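Ribosome inactivating type 1 protein (Iris hollandica, PDB 3MVG) is a type 1 ribosome-inactivating protein, a single-chain member of the ribosome-inactivating protein family. Local coordinates at residues E161-E169 with T240-L248; G125-L136 with S147-L158. All blocks are in the same frame, centred on the assembly; numbering follows the deposited sequence.

Interaction 1: residues E161-E169 with T240-L248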
loop_
_atom_site.group_PDB
_atom_site.type_symbol
_atom_site.label_atom_id
_atom_site.label_comp_id
_atom_site.label_asym_id
_atom_site.label_seq_id
_atom_site.Cartn_x
_atom_site.Cartn_y
_atom_site.Cartn_z
ATOM N N GLU A 161 -4.157 5.492 -12.772
ATOM C CA GLU A 161 -3.517 4.195 -12.538
ATOM C C GLU A 161 -3.474 3.821 -11.066
ATOM O O GLU A 161 -3.633 2.655 -10.717
ATOM C CB GLU A 161 -2.119 4.115 -13.154
ATOM C CG GLU A 161 -2.059 4.332 -14.674
ATOM C CD GLU A 161 -2.672 3.224 -15.513
ATOM O OE1 GLU A 161 -3.262 2.268 -14.961
ATOM O OE2 GLU A 161 -2.549 3.321 -16.749
ATOM N N THR A 162 -3.234 4.804 -10.200
ATOM C CA THR A 162 -3.295 4.577 -8.755
ATOM C C THR A 162 -4.731 4.291 -8.277
ATOM O O THR A 162 -4.925 3.495 -7.357
ATOM C CB THR A 162 -2.713 5.766 -7.995
ATOM O OG1 THR A 162 -3.357 6.943 -8.475
ATOM C CG2 THR A 162 -1.197 5.879 -8.207
ATOM N N ALA A 163 -5.727 4.925 -8.896
ATOM C CA ALA A 163 -7.120 4.574 -8.589
ATOM C C ALA A 163 -7.379 3.101 -8.956
ATOM O O ALA A 163 -8.034 2.379 -8.216
ATOM C CB ALA A 163 -8.092 5.477 -9.342
ATOM N N ARG A 164 -6.853 2.661 -10.102
ATOM C CA ARG A 164 -7.044 1.284 -10.576
ATOM C C ARG A 164 -6.268 0.263 -9.756
ATOM O O ARG A 164 -6.746 -0.858 -9.565
ATOM C CB ARG A 164 -6.625 1.163 -12.036
ATOM C CG ARG A 164 -7.532 1.869 -13.019
ATOM C CD ARG A 164 -6.869 1.823 -14.372
ATOM N NE ARG A 164 -7.696 2.370 -15.440
ATOM C CZ ARG A 164 -7.295 2.467 -16.705
ATOM N NH1 ARG A 164 -6.081 2.072 -17.055
ATOM N NH2 ARG A 164 -8.114 2.958 -17.615
ATOM N N PHE A 165 -5.075 0.638 -9.286
ATOM C CA PHE A 165 -4.173 -0.309 -8.617
ATOM C C PHE A 165 -3.592 0.256 -7.338
ATOM O O PHE A 165 -2.742 1.168 -7.367
ATOM C CB PHE A 165 -2.996 -0.693 -9.516
ATOM C CG PHE A 165 -3.375 -1.489 -10.722
ATOM C CD1 PHE A 165 -3.643 -2.851 -10.617
ATOM C CD2 PHE A 165 -3.440 -0.889 -11.965
ATOM C CE1 PHE A 165 -3.985 -3.602 -11.742
ATOM C CE2 PHE A 165 -3.774 -1.632 -13.089
ATOM C CZ PHE A 165 -4.041 -2.987 -12.976
ATOM N N ARG A 166 -3.994 -0.319 -6.212
ATOM C CA ARG A 166 -3.429 0.067 -4.925
ATOM C C ARG A 166 -1.938 -0.238 -4.839
ATOM O O ARG A 166 -1.230 0.398 -4.050
ATOM C CB ARG A 166 -4.203 -0.577 -3.774
ATOM C CG ARG A 166 -5.621 -0.063 -3.691
ATOM C CD ARG A 166 -6.473 -0.873 -2.743
ATOM N NE ARG A 166 -7.873 -0.471 -2.806
ATOM C CZ ARG A 166 -8.409 0.547 -2.132
ATOM N NH1 ARG A 166 -7.674 1.273 -1.289
ATOM N NH2 ARG A 166 -9.688 0.831 -2.317
ATOM N N ALA A 167 -1.447 -1.180 -5.642
ATOM C CA ALA A 167 -0.005 -1.449 -5.665
ATOM C C ALA A 167 0.767 -0.245 -6.187
ATOM O O ALA A 167 1.892 0.012 -5.748
ATOM C CB ALA A 167 0.311 -2.675 -6.493
ATOM N N ILE A 168 0.171 0.493 -7.118
ATOM C CA ILE A 168 0.807 1.712 -7.630
ATOM C C ILE A 168 0.664 2.855 -6.616
ATOM O O ILE A 168 1.631 3.579 -6.356
ATOM C CB ILE A 168 0.296 2.099 -9.039
ATOM C CG1 ILE A 168 0.422 0.896 -9.986
ATOM C CG2 ILE A 168 1.073 3.319 -9.571
ATOM C CD1 ILE A 168 -0.133 1.128 -11.382
ATOM N N GLU A 169 -0.524 3.008 -6.033
ATOM C CA GLU A 169 -0.719 3.936 -4.919
ATOM C C GLU A 169 0.362 3.757 -3.850
ATOM O O GLU A 169 0.934 4.735 -3.362
ATOM C CB GLU A 169 -2.097 3.728 -4.301
ATOM C CG GLU A 169 -2.329 4.586 -3.082
ATOM C CD GLU A 169 -3.669 4.345 -2.433
ATOM O OE1 GLU A 169 -4.000 5.067 -1.474
ATOM O OE2 GLU A 169 -4.411 3.447 -2.885
ATOM N N THR A 240 -5.219 -8.758 -3.692
ATOM C CA THR A 240 -4.220 -8.636 -2.622
ATOM C C THR A 240 -2.835 -8.237 -3.128
ATOM O O THR A 240 -2.220 -7.310 -2.597
ATOM C CB THR A 240 -4.103 -9.952 -1.828
ATOM O OG1 THR A 240 -5.380 -10.271 -1.270
ATOM C CG2 THR A 240 -3.097 -9.846 -0.702
ATOM N N PHE A 241 -2.341 -8.957 -4.130
ATOM C CA PHE A 241 -0.998 -8.736 -4.653
ATOM C C PHE A 241 -0.960 -7.551 -5.612
ATOM O O PHE A 241 -0.128 -6.662 -5.472
ATOM C CB PHE A 241 -0.490 -10.019 -5.326
ATOM C CG PHE A 241 0.879 -9.894 -5.935
ATOM C CD1 PHE A 241 2.016 -10.169 -5.185
ATOM C CD2 PHE A 241 1.031 -9.521 -7.264
ATOM C CE1 PHE A 241 3.289 -10.060 -5.752
ATOM C CE2 PHE A 241 2.296 -9.410 -7.836
ATOM C CZ PHE A 241 3.422 -9.678 -7.078
ATOM N N CYS A 242 -1.858 -7.537 -6.590
ATOM C CA CYS A 242 -1.898 -6.442 -7.565
ATOM C C CYS A 242 -2.541 -5.186 -6.995
ATOM O O CYS A 242 -2.364 -4.091 -7.527
ATOM C CB CYS A 242 -2.661 -6.859 -8.821
ATOM S SG CYS A 242 -2.032 -8.315 -9.661
ATOM N N GLY A 243 -3.322 -5.344 -5.932
ATOM C CA GLY A 243 -4.117 -4.232 -5.430
ATOM C C GLY A 243 -5.153 -3.768 -6.441
ATOM O O GLY A 243 -5.518 -2.598 -6.477
ATOM N N LEU A 244 -5.649 -4.687 -7.270
ATOM C CA LEU A 244 -6.680 -4.340 -8.246
ATOM C C LEU A 244 -7.868 -3.738 -7.501
ATOM O O LEU A 244 -8.423 -4.376 -6.606
ATOM C CB LEU A 244 -7.087 -5.570 -9.053
ATOM C CG LEU A 244 -8.157 -5.365 -10.117
ATOM C CD1 LEU A 244 -7.695 -4.403 -11.197
ATOM C CD2 LEU A 244 -8.513 -6.723 -10.718
ATOM N N ALA A 245 -8.251 -2.511 -7.866
ATOM C CA ALA A 245 -9.116 -1.704 -7.010
ATOM C C ALA A 245 -10.351 -1.163 -7.696
ATOM O O ALA A 245 -11.233 -0.616 -7.039
ATOM C CB ALA A 245 -8.317 -0.555 -6.384
ATOM N N LEU A 246 -10.384 -1.280 -9.020
ATOM C CA LEU A 246 -11.536 -0.933 -9.850
ATOM C C LEU A 246 -11.557 -1.920 -10.995
ATOM O O LEU A 246 -10.493 -2.287 -11.503
ATOM C CB LEU A 246 -11.405 0.475 -10.445
ATOM C CG LEU A 246 -11.309 1.666 -9.495
ATOM C CD1 LEU A 246 -10.957 2.919 -10.269
ATOM C CD2 LEU A 246 -12.611 1.842 -8.736
ATOM N N LEU A 247 -12.753 -2.325 -11.413
ATOM C CA LEU A 247 -12.889 -3.275 -12.516
ATOM C C LEU A 247 -13.518 -2.631 -13.731
ATOM O O LEU A 247 -14.605 -2.052 -13.644
ATOM C CB LEU A 247 -13.752 -4.473 -12.113
ATOM C CG LEU A 247 -13.345 -5.273 -10.887
ATOM C CD1 LEU A 247 -14.446 -6.257 -10.566
ATOM C CD2 LEU A 247 -12.024 -5.981 -11.073
ATOM N N LEU A 248 -12.842 -2.751 -14.876
ATOM C CA LEU A 248 -13.455 -2.399 -16.157
ATOM C C LEU A 248 -14.587 -3.389 -16.437
ATOM O O LEU A 248 -14.339 -4.595 -16.513
ATOM C CB LEU A 248 -12.415 -2.456 -17.278
ATOM C CG LEU A 248 -12.920 -2.057 -18.665
ATOM C CD1 LEU A 248 -13.281 -0.572 -18.707
ATOM C CD2 LEU A 248 -11.860 -2.374 -19.694
HETATM O O HOH W 1 -11.065 -0.850 -4.237
#
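Phe-165 and Leu-244 meet where their backbones form a single beta bridge, with CA atoms 4.8 Å apart. Two hydrogen bonds define the bridge: Ala-245 N donates to Arg-164 O at 2.8 Å, and Arg-166 N to Gly-243 O at 2.8 Å, the second being the straighter (162° at the hydrogen against 144°). Gly-243 O also receives a CA-H...O contact from Phe-165 CA, so two donors of adjacent residues converge on one carbonyl. Phe-165 sits in the break between helices 146-164 and 166-173, where it leaves helical backbone angles for extended ones and is the N-cap residue of the second helix; Arg-164 O and Arg-166 N, on either side of it in sequence, make the two bonds. Its CG lies anti to the carbonyl carbon (chi1 -67°); the CD1 edge of the ring faces Cys-242 O at 3.6 Å, while CE1 meets Leu-244 CD1 obliquely at 3.8 Å. Arg-166 runs its extended chain past the methyl of Ala-245, with NE 3.6 Å from Ala-245 CB. A water in the guanidinium plane accepts from Arg-166 NH2 and donates to Ala-245 O; Gln-21 holds the same NH2. Farther along, Leu-246 lays CG and CD1 against Ala-163 O, and its CD1 reaches Ala-163 CB at 4.0 Å. Thus the loop after helix 235-240 is fastened to the helix break. Helix 13-27 adjoins one flank, where Arg-24 touches Ala-245 and bonds Ala-163 O; Leu-197 of helix 192-199 packs on Phe-165 and Cys-242, and Trp-201 and Val-208 of helix 201-210 on Leu-244.

Interaction 2: residues G125-L136 with S147-L158. Unlike the reference sequence in segment 125-136: Thr-134 (reference Ser).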
loop_
_atom_site.group_PDB
_atom_site.type_symbol
_atom_site.label_atom_id
_atom_site.label_comp_id
_atom_site.label_asym_id
_atom_site.label_seq_id
_atom_site.Cartn_x
_atom_site.Cartn_y
_atom_site.Cartn_z
ATOM N N GLY A 125 5.933 11.408 -8.417
ATOM C CA GLY A 125 5.938 11.822 -7.016
ATOM C C GLY A 125 5.143 13.101 -6.917
ATOM O O GLY A 125 4.578 13.560 -7.918
ATOM N N ILE A 126 5.117 13.698 -5.727
ATOM C CA ILE A 126 4.340 14.915 -5.519
ATOM C C ILE A 126 4.924 16.121 -6.260
ATOM O O ILE A 126 4.170 16.921 -6.805
ATOM C CB ILE A 126 4.067 15.156 -4.005
ATOM C CG1 ILE A 126 3.309 13.962 -3.397
ATOM C CG2 ILE A 126 3.345 16.491 -3.750
ATOM C CD1 ILE A 126 2.003 13.585 -4.095
ATOM N N ASN A 127 6.245 16.246 -6.321
ATOM C CA ASN A 127 6.811 17.335 -7.114
ATOM C C ASN A 127 6.514 17.199 -8.617
ATOM O O ASN A 127 6.083 18.166 -9.229
ATOM C CB ASN A 127 8.296 17.556 -6.822
ATOM C CG ASN A 127 8.525 18.347 -5.549
ATOM O OD1 ASN A 127 7.993 19.446 -5.387
ATOM N ND2 ASN A 127 9.325 17.794 -4.644
ATOM N N PRO A 128 6.695 15.994 -9.207
ATOM C CA PRO A 128 6.253 15.822 -10.605
ATOM C C PRO A 128 4.773 16.102 -10.806
ATOM O O PRO A 128 4.394 16.676 -11.821
ATOM C CB PRO A 128 6.603 14.363 -10.905
ATOM C CG PRO A 128 7.816 14.125 -10.064
ATOM C CD PRO A 128 7.571 14.883 -8.780
ATOM N N LEU A 129 3.948 15.717 -9.836
ATOM C CA LEU A 129 2.511 15.973 -9.898
ATOM C C LEU A 129 2.236 17.485 -9.961
ATOM O O LEU A 129 1.490 17.958 -10.821
ATOM C CB LEU A 129 1.811 15.327 -8.695
ATOM C CG LEU A 129 0.340 14.929 -8.837
ATOM C CD1 LEU A 129 -0.099 14.055 -7.672
ATOM C CD2 LEU A 129 -0.554 16.148 -8.947
ATOM N N ALA A 130 2.864 18.238 -9.058
ATOM C CA ALA A 130 2.737 19.701 -9.043
ATOM C C ALA A 130 3.227 20.324 -10.346
ATOM O O ALA A 130 2.557 21.184 -10.914
ATOM C CB ALA A 130 3.484 20.289 -7.857
ATOM N N THR A 131 4.367 19.862 -10.839
ATOM C CA THR A 131 4.923 20.390 -12.079
ATOM C C THR A 131 4.001 20.121 -13.270
ATOM O O THR A 131 3.814 20.987 -14.130
ATOM C CB THR A 131 6.320 19.822 -12.310
ATOM O OG1 THR A 131 7.173 20.305 -11.267
ATOM C CG2 THR A 131 6.879 20.252 -13.667
ATOM N N ALA A 132 3.401 18.936 -13.308
ATOM C CA ALA A 132 2.479 18.583 -14.379
ATOM C C ALA A 132 1.248 19.486 -14.346
ATOM O O ALA A 132 0.785 19.947 -15.393
ATOM C CB ALA A 132 2.094 17.107 -14.281
ATOM N N ILE A 133 0.719 19.746 -13.150
ATOM C CA ILE A 133 -0.407 20.665 -13.018
ATOM C C ILE A 133 -0.041 22.056 -13.524
ATOM O O ILE A 133 -0.779 22.651 -14.310
ATOM C CB ILE A 133 -0.904 20.767 -11.565
ATOM C CG1 ILE A 133 -1.424 19.416 -11.065
ATOM C CG2 ILE A 133 -1.979 21.853 -11.436
ATOM C CD1 ILE A 133 -1.484 19.351 -9.532
ATOM N N THR A 134 1.103 22.574 -13.079
ATOM C CA THR A 134 1.545 23.914 -13.490
ATOM C C THR A 134 1.715 23.990 -15.002
ATOM O O THR A 134 1.327 24.983 -15.633
ATOM C CB THR A 134 2.865 24.302 -12.811
ATOM O OG1 THR A 134 2.681 24.338 -11.397
ATOM C CG2 THR A 134 3.321 25.670 -13.248
ATOM N N THR A 135 2.298 22.943 -15.578
ATOM C CA THR A 135 2.563 22.905 -17.012
ATOM C C THR A 135 1.264 22.968 -17.804
ATOM O O THR A 135 1.133 23.777 -18.729
ATOM C CB THR A 135 3.385 21.665 -17.387
ATOM O OG1 THR A 135 4.636 21.710 -16.691
ATOM C CG2 THR A 135 3.667 21.625 -18.880
ATOM N N LEU A 136 0.281 22.157 -17.426
ATOM C CA LEU A 136 -1.005 22.202 -18.089
ATOM C C LEU A 136 -1.722 23.515 -17.812
ATOM O O LEU A 136 -2.392 24.058 -18.691
ATOM C CB LEU A 136 -1.877 21.018 -17.678
ATOM C CG LEU A 136 -1.379 19.636 -18.126
ATOM C CD1 LEU A 136 -2.459 18.601 -17.871
ATOM C CD2 LEU A 136 -0.965 19.610 -19.606
ATOM N N SER A 147 5.153 18.969 -23.903
ATOM C CA SER A 147 5.011 19.068 -22.447
ATOM C C SER A 147 3.607 18.740 -21.967
ATOM O O SER A 147 3.430 18.376 -20.803
ATOM C CB SER A 147 5.436 20.450 -21.948
ATOM O OG SER A 147 4.528 21.449 -22.377
ATOM N N VAL A 148 2.614 18.864 -22.844
ATOM C CA VAL A 148 1.247 18.468 -22.506
ATOM C C VAL A 148 1.188 16.949 -22.375
ATOM O O VAL A 148 0.689 16.415 -21.381
ATOM C CB VAL A 148 0.230 18.949 -23.559
ATOM C CG1 VAL A 148 -1.187 18.470 -23.224
ATOM C CG2 VAL A 148 0.252 20.451 -23.644
ATOM N N ALA A 149 1.709 16.240 -23.372
ATOM C CA ALA A 149 1.756 14.787 -23.309
ATOM C C ALA A 149 2.576 14.305 -22.116
ATOM O O ALA A 149 2.163 13.379 -21.411
ATOM C CB ALA A 149 2.302 14.213 -24.610
ATOM N N ARG A 150 3.729 14.932 -21.873
ATOM C CA ARG A 150 4.557 14.537 -20.738
ATOM C C ARG A 150 3.792 14.699 -19.419
ATOM O O ARG A 150 3.801 13.812 -18.558
ATOM C CB ARG A 150 5.846 15.354 -20.686
ATOM C CG ARG A 150 6.869 14.759 -19.738
ATOM C CD ARG A 150 7.915 15.776 -19.304
ATOM N NE ARG A 150 8.946 15.146 -18.478
ATOM C CZ ARG A 150 8.805 14.853 -17.182
ATOM N NH1 ARG A 150 7.674 15.128 -16.536
ATOM N NH2 ARG A 150 9.795 14.262 -16.531
ATOM N N SER A 151 3.108 15.831 -19.279
ATOM C CA SER A 151 2.360 16.123 -18.055
ATOM C C SER A 151 1.185 15.179 -17.868
ATOM O O SER A 151 0.908 14.746 -16.747
ATOM C CB SER A 151 1.908 17.579 -18.032
ATOM O OG SER A 151 3.052 18.434 -18.049
ATOM N N LEU A 152 0.514 14.833 -18.962
ATOM C CA LEU A 152 -0.571 13.860 -18.906
ATOM C C LEU A 152 -0.089 12.466 -18.524
ATOM O O LEU A 152 -0.771 11.758 -17.799
ATOM C CB LEU A 152 -1.354 13.837 -20.215
ATOM C CG LEU A 152 -2.291 15.026 -20.427
ATOM C CD1 LEU A 152 -2.791 15.047 -21.865
ATOM C CD2 LEU A 152 -3.462 15.027 -19.445
ATOM N N ILE A 153 1.102 12.081 -18.962
ATOM C CA ILE A 153 1.681 10.806 -18.536
ATOM C C ILE A 153 1.795 10.761 -17.010
ATOM O O ILE A 153 1.457 9.755 -16.378
ATOM C CB ILE A 153 3.058 10.568 -19.200
ATOM C CG1 ILE A 153 2.858 10.245 -20.683
ATOM C CG2 ILE A 153 3.815 9.441 -18.511
ATOM C CD1 ILE A 153 4.137 10.269 -21.511
ATOM N N VAL A 154 2.287 11.853 -16.422
ATOM C CA VAL A 154 2.428 11.956 -14.968
ATOM C C VAL A 154 1.054 11.899 -14.290
ATOM O O VAL A 154 0.830 11.102 -13.375
ATOM C CB VAL A 154 3.187 13.249 -14.567
ATOM C CG1 VAL A 154 3.181 13.449 -13.054
ATOM C CG2 VAL A 154 4.626 13.206 -15.080
ATOM N N LEU A 155 0.125 12.727 -14.756
ATOM C CA LEU A 155 -1.189 12.835 -14.103
ATOM C C LEU A 155 -2.044 11.584 -14.259
ATOM O O LEU A 155 -2.689 11.163 -13.309
ATOM C CB LEU A 155 -1.938 14.072 -14.592
ATOM C CG LEU A 155 -1.238 15.384 -14.231
ATOM C CD1 LEU A 155 -1.976 16.575 -14.812
ATOM C CD2 LEU A 155 -1.019 15.553 -12.724
ATOM N N ILE A 156 -2.037 10.988 -15.450
ATOM C CA ILE A 156 -2.758 9.743 -15.670
ATOM C C ILE A 156 -2.263 8.660 -14.714
ATOM O O ILE A 156 -3.065 7.954 -14.091
ATOM C CB ILE A 156 -2.679 9.295 -17.143
ATOM C CG1 ILE A 156 -3.534 10.229 -18.009
ATOM C CG2 ILE A 156 -3.120 7.833 -17.286
ATOM C CD1 ILE A 156 -3.248 10.154 -19.503
ATOM N N GLN A 157 -0.957 8.536 -14.564
ATOM C CA GLN A 157 -0.436 7.518 -13.666
ATOM C C GLN A 157 -0.754 7.789 -12.204
ATOM O O GLN A 157 -1.051 6.861 -11.462
ATOM C CB GLN A 157 1.051 7.307 -13.877
ATOM C CG GLN A 157 1.374 6.664 -15.205
ATOM C CD GLN A 157 2.844 6.424 -15.352
ATOM O OE1 GLN A 157 3.330 5.307 -15.155
ATOM N NE2 GLN A 157 3.578 7.479 -15.663
ATOM N N LEU A 158 -0.713 9.052 -11.790
ATOM C CA LEU A 158 -0.913 9.399 -10.382
ATOM C C LEU A 158 -2.370 9.583 -9.987
ATOM O O LEU A 158 -2.668 9.730 -8.792
ATOM C CB LEU A 158 -0.068 10.618 -9.995
ATOM C CG LEU A 158 1.439 10.387 -10.111
ATOM C CD1 LEU A 158 2.185 11.676 -9.830
ATOM C CD2 LEU A 158 1.882 9.306 -9.147
#
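Leu-136 and Leu-155 interlock as reciprocal knobs into holes. The Leu-136 side chain enters the hollow bounded by Val-148, Ser-151, Leu-152 and Leu-155, and Leu-155 enters that bounded by Leu-129, Ala-132, Ile-133 and Leu-136. The two leucines reach toward each other tip to tip, CD1 of Leu-136 lying 3.7 Å from CD1 of Leu-155. The side chains of Leu-136 and Val-148 cross at about a right angle, Leu-136 CD2 3.8 Å from Val-148 CG1. Between the knobs the backbones draw close: the CA atoms of Ala-132 and Ser-151 are 4.4 Å apart, and the axes of the segments 126-136 and 147-158 approach to 8.8 Å at a signed crossing angle of -135°, consistent with the small side chains of Ala-132 and Ser-151 at this point. The Ala-132 methyl fits beside Ser-151 CB and O and touches CG of Leu-155 at 3.8 Å. Toward Gly-125 the bumps come from helix 146-164: Val-154 CG1 presses on Pro-128 O, and Leu-158 CD1 touches both Gly-125 O and Leu-129 CB, 3.8 Å from the latter. In the conformer modelled here, the side chains of Leu-129 and Leu-155 cross at about a right angle, CD2 to CD2. At the other end Thr-135 places CB 3.3 Å from Ser-151 OG, and CG2 beside Ser-147. The hydroxyls of Thr-135 and Ser-151 bond within their own helices: Thr-135 OG1 donates to Thr-131 O, and Ser-151 OG to Ser-147 O at 2.8 Å, each carbonyl also accepting the backbone N-H of the same residue. With these two engaged one turn back, mostly carbon surfaces carry the contact, a few carbonyl and hydroxyl oxygens against them, and helices 126-138 and 146-164 are joined by shape and apolar burial.

Helix 146-164 serves both contacts: interaction 2 packs on its earlier turns, and interaction 1 begins at its last turn and runs over the break into helix 166-173. The two are continuous through probable backbone hydrogen bonds, Glu-161 N to Ile-156 O and Thr-162 N to Gln-157 O, although their centres are 20 Å apart on opposite sides of the chain's centre. Both are largely buried. Interaction 2 joins sequence-near helices by interlocking apolar side chains, whereas interaction 1 brings in a loop 71 residues later through backbone hydrogen bonds and a bridging water. Only interaction 1 also lies within reach of the second subunit, through residues among them Arg-166 and Thr-240.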